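Long-range contacts in uncharacterized protein lp_2219 (Lactobacillus plantarum, PDB 3HFQ), which is of unknown function but folds as a seven-bladed beta-propeller of the lactonase family and may hydrolyse lactones: residues P42-L47 with G334-F339; L53-K58 with A66-D71. The protein carries 1 engineered substitution. All coordinates share one frame; numbering follows the deposited sequence.

From the N terminus, strands 2-9, 17-24 and 29-38 form three strands of a four-stranded blade whose innermost strand, 334-339, comes only at the end of the chain. Residues 42-47 then enter the next blade. Contact 1 brings them against 334-339, closing a loop that takes in nearly the whole propeller. Contact 2 is nested inside that loop and is far more local, since strands 52-59 and 62-71 form a hairpin. The two meet because strands 45-47 and 52-59 are neighbours in one sheet, where Ala46 O lies 2.8 Å from Tyr54 N. Together they show how a propeller combines ring closure between blades with hairpin pairing inside a blade.

Contact 1 of 2, residues P42-L47 with G334-F339; sequences PTYLAL and GVCVRF
Thr43 meets Val335 and Cys336 through its carbonyl group: Cys336 CB comes within 3.4 Å of Thr43 O, while Val335 CG2 packs against Thr43 O and CA. A water lies between the carbonyl oxygens of Thr43 and Val335, within hydrogen-bonding distance of both. Val335 and Cys336 both pair with Gly8 in a classic beta bulge, and both side chains start out toward residues 42-47.

Tyr44 starts out away from 334-339, yet its ring comes back to meet Cys336 and Arg338. Cys336 SG, anti to the backbone N (chi1 -179°), sits over one ring face, 4.1 Å from the Tyr44 ring centroid and 14° off the normal, a sulfur-aromatic contact. Arg338 approaches the same ring obliquely, its NH2 3.8 Å from Tyr44 CE2 and its guanidinium plane turned 63° from the ring. A second water joins Tyr44 OH to Arg338 NH2.

At Leu45 the sulfur also packs beside the backbone, with Cys336 SG 3.4 Å from Leu45 N. The carbonyl of Leu45 is gripped side-on by two guanidinium nitrogens from one face of its plane: Arg338 NH2 reaches Leu45 O at 2.8 Å, whereas Arg338 NE, farther above the carbonyl plane, makes a more bent bond of 3.3 Å. The double grip should restrict rotation of the guanidinium.

Leu47 completes the contact by running counter to the arginine chain, its CD1 3.6 Å from Arg338 CG and also touching CD.

Strands 45-47 and 334-339 run nearly parallel without direct backbone hydrogen bonds. Such side-chain and water-mediated packing joins the inner strands of adjacent blades. Here 334-339 pairs with 2-9 to complete the first blade of the beta-propeller in "Velcro" fashion, and the contact sets that closing strand against the inner strand of the next blade.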
loop_
_atom_site.group_PDB
_atom_site.type_symbol
_atom_site.label_atom_id
_atom_site.label_comp_id
_atom_site.label_asym_id
_atom_site.label_seq_id
_atom_site.Cartn_x
_atom_site.Cartn_y
_atom_site.Cartn_z
ATOM N N PRO A 42 -6.224 -11.768 -3.881
ATOM C CA PRO A 42 -6.637 -10.381 -3.636
ATOM C C PRO A 42 -5.570 -9.734 -2.755
ATOM O O PRO A 42 -5.824 -9.406 -1.594
ATOM C CB PRO A 42 -7.963 -10.554 -2.913
ATOM C CG PRO A 42 -7.689 -11.772 -2.057
ATOM C CD PRO A 42 -6.983 -12.705 -3.029
ATOM N N THR A 43 -4.380 -9.546 -3.326
ATOM C CA THR A 43 -3.234 -8.998 -2.595
ATOM C C THR A 43 -3.286 -7.530 -2.189
ATOM O O THR A 43 -2.458 -7.084 -1.395
ATOM C CB THR A 43 -1.924 -9.253 -3.365
ATOM O OG1 THR A 43 -1.911 -8.475 -4.565
ATOM C CG2 THR A 43 -1.806 -10.729 -3.728
ATOM N N TYR A 44 -4.218 -6.766 -2.750
ATOM C CA TYR A 44 -4.370 -5.373 -2.347
ATOM C C TYR A 44 -5.834 -4.982 -2.476
ATOM O O TYR A 44 -6.536 -5.460 -3.369
ATOM C CB TYR A 44 -3.487 -4.423 -3.160
ATOM C CG TYR A 44 -2.961 -3.287 -2.298
ATOM C CD1 TYR A 44 -1.877 -3.484 -1.442
ATOM C CD2 TYR A 44 -3.581 -2.039 -2.293
ATOM C CE1 TYR A 44 -1.424 -2.465 -0.593
ATOM C CE2 TYR A 44 -3.140 -1.012 -1.451
ATOM C CZ TYR A 44 -2.062 -1.233 -0.607
ATOM O OH TYR A 44 -1.620 -0.221 0.218
ATOM N N LEU A 45 -6.280 -4.113 -1.573
ATOM C CA LEU A 45 -7.668 -3.675 -1.518
ATOM C C LEU A 45 -7.830 -2.160 -1.459
ATOM O O LEU A 45 -6.969 -1.456 -0.931
ATOM C CB LEU A 45 -8.328 -4.267 -0.269
ATOM C CG LEU A 45 -8.155 -5.766 -0.025
ATOM C CD1 LEU A 45 -8.655 -6.112 1.376
ATOM C CD2 LEU A 45 -8.917 -6.549 -1.090
ATOM N N ALA A 46 -8.958 -1.676 -1.979
ATOM C CA ALA A 46 -9.291 -0.251 -1.971
ATOM C C ALA A 46 -10.799 -0.122 -1.749
ATOM O O ALA A 46 -11.577 -0.921 -2.270
ATOM C CB ALA A 46 -8.901 0.404 -3.298
ATOM N N LEU A 47 -11.204 0.884 -0.981
ATOM C CA LEU A 47 -12.616 1.102 -0.675
ATOM C C LEU A 47 -13.111 2.462 -1.148
ATOM O O LEU A 47 -12.360 3.435 -1.157
ATOM C CB LEU A 47 -12.848 0.992 0.836
ATOM C CG LEU A 47 -12.864 -0.393 1.482
ATOM C CD1 LEU A 47 -12.675 -0.264 2.987
ATOM C CD2 LEU A 47 -14.185 -1.084 1.158
ATOM N N GLY A 334 -1.772 -13.371 4.670
ATOM C CA GLY A 334 -2.111 -11.954 4.701
ATOM C C GLY A 334 -1.067 -10.998 4.151
ATOM O O GLY A 334 0.100 -11.064 4.539
ATOM N N VAL A 335 -1.491 -10.095 3.263
ATOM C CA VAL A 335 -0.583 -9.121 2.658
ATOM C C VAL A 335 -1.174 -7.715 2.475
ATOM O O VAL A 335 -0.553 -6.852 1.852
ATOM C CB VAL A 335 -0.072 -9.613 1.286
ATOM C CG1 VAL A 335 0.829 -10.831 1.475
ATOM C CG2 VAL A 335 -1.254 -9.958 0.375
ATOM N N CYS A 336 -2.371 -7.486 3.003
ATOM C CA CYS A 336 -2.999 -6.167 2.902
ATOM C C CYS A 336 -3.924 -5.924 4.080
ATOM O O CYS A 336 -4.726 -6.784 4.439
ATOM C CB CYS A 336 -3.790 -6.029 1.596
ATOM S SG CYS A 336 -4.575 -4.395 1.364
ATOM N N VAL A 337 -3.797 -4.746 4.683
ATOM C CA VAL A 337 -4.623 -4.362 5.823
ATOM C C VAL A 337 -5.461 -3.168 5.400
ATOM O O VAL A 337 -4.937 -2.105 5.082
ATOM C CB VAL A 337 -3.760 -3.963 7.032
ATOM C CG1 VAL A 337 -4.644 -3.374 8.129
ATOM C CG2 VAL A 337 -3.015 -5.173 7.549
ATOM N N ARG A 338 -6.772 -3.348 5.417
ATOM C CA ARG A 338 -7.675 -2.296 4.997
ATOM C C ARG A 338 -8.754 -2.004 6.024
ATOM O O ARG A 338 -9.760 -2.692 6.082
ATOM C CB ARG A 338 -8.333 -2.672 3.671
ATOM C CG ARG A 338 -9.445 -1.740 3.235
ATOM C CD ARG A 338 -8.872 -0.361 3.017
ATOM N NE ARG A 338 -7.771 -0.529 2.084
ATOM C CZ ARG A 338 -6.592 0.072 2.157
ATOM N NH1 ARG A 338 -6.318 0.944 3.122
ATOM N NH2 ARG A 338 -5.666 -0.240 1.263
ATOM N N PHE A 339 -8.551 -0.970 6.833
ATOM C CA PHE A 339 -9.557 -0.612 7.831
ATOM C C PHE A 339 -10.715 0.067 7.124
ATOM O O PHE A 339 -10.521 0.756 6.141
ATOM C CB PHE A 339 -9.021 0.405 8.832
ATOM C CG PHE A 339 -8.171 -0.192 9.902
ATOM C CD1 PHE A 339 -6.795 -0.258 9.759
ATOM C CD2 PHE A 339 -8.750 -0.667 11.068
ATOM C CE1 PHE A 339 -5.999 -0.782 10.763
ATOM C CE2 PHE A 339 -7.970 -1.197 12.088
ATOM C CZ PHE A 339 -6.591 -1.253 11.937
HETATM O O HOH W 1 0.212 -6.555 -0.652
HETATM O O HOH W 2 -3.289 1.719 1.435
#

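Contact 2 of 2, residues L53-K58 with A66-D71; sequences LYSVDK and AAWQID
Leu53 and Trp68 form a hydrogen-bonded antiparallel pair, as do Ser55 and Ala66, and these two pairs supply the backbone ladder. Each exchanges two N-H...O=C bonds, among them Leu53 N to Trp68 O at 2.7 Å and Ala66 N to Ser55 O at 2.9 Å. Between them Tyr54 and Ala67 make the non-hydrogen-bonded pair, where CA-H...O contacts take over: Tyr54 CA lies 3.3 Å from Ala66 O, and Ala67 CA approaches Leu53 O.

One side-chain hydrogen bond crosses the ladder diagonally. Ser55 OG stands between its own backbone N and carbonyl carbon (chi1 61°) and accepts from the indole, with Trp68 NE1 3.0 Å away and an N-H...O angle of 164°. The oxygen lies close to the ring plane, so the indole presents its edge to the serine. Further along that edge, Trp68 CD1 comes within 3.2 Å of Leu53 O. The bond gives the indole N-H a partner and, with the Leu53 side chain lying against CD1, should favour this rotation of the ring.

Packing contacts occupy both faces of the sheet. On the Leu53 and Trp68 face, Leu53 runs alongside the indole, its CG near Trp68 CD1, while Ile70 CD1 reaches back to Leu53 CB at 3.9 Å. Ala66 CB touches both Ser55 OG and Asp57 CB. On the other face the Tyr54 ring lies alongside its cross-strand partner, bringing CD1 and CE1 to Ala67 CB, the latter at 3.5 Å, and its hydroxyl goes on to bond Gly119 O.

Strand 45-47 continues the sheet beyond 52-59, and strand 74-84 continues it beyond 62-71. The contact is therefore the central beta hairpin of a four-stranded antiparallel blade, the unit repeated around a beta-propeller.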
loop_
_atom_site.group_PDB
_atom_site.type_symbol
_atom_site.label_atom_id
_atom_site.label_comp_id
_atom_site.label_asym_id
_atom_site.label_seq_id
_atom_site.Cartn_x
_atom_site.Cartn_y
_atom_site.Cartn_z
ATOM N N LEU A 53 -15.899 -2.310 -2.669
ATOM C CA LEU A 53 -14.556 -2.822 -2.472
ATOM C C LEU A 53 -13.950 -3.209 -3.813
ATOM O O LEU A 53 -14.604 -3.843 -4.640
ATOM C CB LEU A 53 -14.605 -4.048 -1.554
ATOM C CG LEU A 53 -13.326 -4.859 -1.330
ATOM C CD1 LEU A 53 -12.271 -4.009 -0.635
ATOM C CD2 LEU A 53 -13.666 -6.077 -0.485
ATOM N N TYR A 54 -12.702 -2.815 -4.025
ATOM C CA TYR A 54 -11.999 -3.126 -5.259
ATOM C C TYR A 54 -10.766 -3.925 -4.865
ATOM O O TYR A 54 -9.983 -3.498 -4.025
ATOM C CB TYR A 54 -11.643 -1.826 -5.987
ATOM C CG TYR A 54 -12.886 -1.048 -6.377
ATOM C CD1 TYR A 54 -13.710 -1.492 -7.411
ATOM C CD2 TYR A 54 -13.297 0.066 -5.642
ATOM C CE1 TYR A 54 -14.912 -0.850 -7.708
ATOM C CE2 TYR A 54 -14.506 0.718 -5.932
ATOM C CZ TYR A 54 -15.309 0.245 -6.961
ATOM O OH TYR A 54 -16.516 0.855 -7.240
ATOM N N SER A 55 -10.609 -5.099 -5.466
ATOM C CA SER A 55 -9.498 -5.968 -5.121
ATOM C C SER A 55 -8.725 -6.523 -6.297
ATOM O O SER A 55 -9.270 -6.720 -7.383
ATOM C CB SER A 55 -10.016 -7.149 -4.299
ATOM O OG SER A 55 -10.955 -7.900 -5.060
ATOM N N VAL A 56 -7.443 -6.774 -6.062
ATOM C CA VAL A 56 -6.584 -7.371 -7.070
ATOM C C VAL A 56 -7.285 -8.696 -7.336
ATOM O O VAL A 56 -7.822 -9.308 -6.409
ATOM C CB VAL A 56 -5.177 -7.619 -6.504
ATOM C CG1 VAL A 56 -4.363 -8.485 -7.463
ATOM C CG2 VAL A 56 -4.483 -6.280 -6.280
ATOM N N ASP A 57 -7.282 -9.145 -8.585
ATOM C CA ASP A 57 -7.991 -10.367 -8.913
ATOM C C ASP A 57 -7.298 -11.224 -9.968
ATOM O O ASP A 57 -6.732 -10.711 -10.933
ATOM C CB ASP A 57 -9.406 -9.978 -9.362
ATOM C CG ASP A 57 -10.230 -11.155 -9.822
ATOM O OD1 ASP A 57 -10.156 -12.229 -9.191
ATOM O OD2 ASP A 57 -10.973 -10.992 -10.813
ATOM N N LYS A 58 -7.331 -12.536 -9.758
ATOM C CA LYS A 58 -6.736 -13.474 -10.697
ATOM C C LYS A 58 -7.817 -14.425 -11.161
ATOM O O LYS A 58 -8.482 -15.077 -10.356
ATOM C CB LYS A 58 -5.602 -14.268 -10.044
ATOM C CG LYS A 58 -4.894 -15.235 -10.993
ATOM C CD LYS A 58 -3.659 -15.851 -10.342
ATOM C CE LYS A 58 -2.862 -16.693 -11.333
ATOM N NZ LYS A 58 -1.613 -17.242 -10.732
ATOM N N ALA A 66 -11.372 -6.733 -9.314
ATOM C CA ALA A 66 -12.737 -7.189 -9.075
ATOM C C ALA A 66 -13.444 -6.121 -8.251
ATOM O O ALA A 66 -12.842 -5.519 -7.361
ATOM C CB ALA A 66 -12.731 -8.513 -8.315
ATOM N N ALA A 67 -14.717 -5.891 -8.559
ATOM C CA ALA A 67 -15.523 -4.900 -7.857
ATOM C C ALA A 67 -16.602 -5.587 -7.029
ATOM O O ALA A 67 -17.300 -6.480 -7.520
ATOM C CB ALA A 67 -16.168 -3.945 -8.861
ATOM N N TRP A 68 -16.737 -5.164 -5.775
ATOM C CA TRP A 68 -17.733 -5.732 -4.875
ATOM C C TRP A 68 -18.490 -4.632 -4.146
ATOM O O TRP A 68 -17.952 -3.552 -3.912
ATOM C CB TRP A 68 -17.077 -6.606 -3.796
ATOM C CG TRP A 68 -15.950 -7.471 -4.244
ATOM C CD1 TRP A 68 -14.668 -7.080 -4.516
ATOM C CD2 TRP A 68 -15.990 -8.884 -4.434
ATOM N NE1 TRP A 68 -13.908 -8.168 -4.874
ATOM C CE2 TRP A 68 -14.701 -9.289 -4.850
ATOM C CE3 TRP A 68 -17.001 -9.852 -4.335
ATOM C CZ2 TRP A 68 -14.381 -10.625 -5.117
ATOM C CZ3 TRP A 68 -16.687 -11.178 -4.604
ATOM C CH2 TRP A 68 -15.388 -11.549 -5.010
ATOM N N GLN A 69 -19.742 -4.910 -3.791
ATOM C CA GLN A 69 -20.534 -3.969 -3.011
ATOM C C GLN A 69 -20.616 -4.592 -1.624
ATOM O O GLN A 69 -21.075 -5.726 -1.481
ATOM C CB GLN A 69 -21.954 -3.817 -3.563
ATOM C CG GLN A 69 -22.876 -3.010 -2.634
ATOM C CD GLN A 69 -22.491 -1.539 -2.545
ATOM O OE1 GLN A 69 -22.639 -0.791 -3.510
ATOM N NE2 GLN A 69 -21.990 -1.122 -1.385
ATOM N N ILE A 70 -20.155 -3.867 -0.611
ATOM C CA ILE A 70 -20.210 -4.378 0.753
ATOM C C ILE A 70 -21.592 -4.085 1.320
ATOM O O ILE A 70 -22.102 -2.976 1.176
ATOM C CB ILE A 70 -19.147 -3.710 1.655
ATOM C CG1 ILE A 70 -17.750 -3.908 1.056
ATOM C CG2 ILE A 70 -19.211 -4.292 3.056
ATOM C CD1 ILE A 70 -17.392 -5.352 0.787
ATOM N N ASP A 71 -22.199 -5.088 1.948
ATOM C CA ASP A 71 -23.523 -4.946 2.548
ATOM C C ASP A 71 -23.475 -5.648 3.898
ATOM O O ASP A 71 -23.589 -6.870 3.978
ATOM C CB ASP A 71 -24.584 -5.581 1.641
ATOM C CG ASP A 71 -25.977 -5.540 2.243
ATOM O OD1 ASP A 71 -26.230 -4.693 3.124
ATOM O OD2 ASP A 71 -26.830 -6.352 1.823
#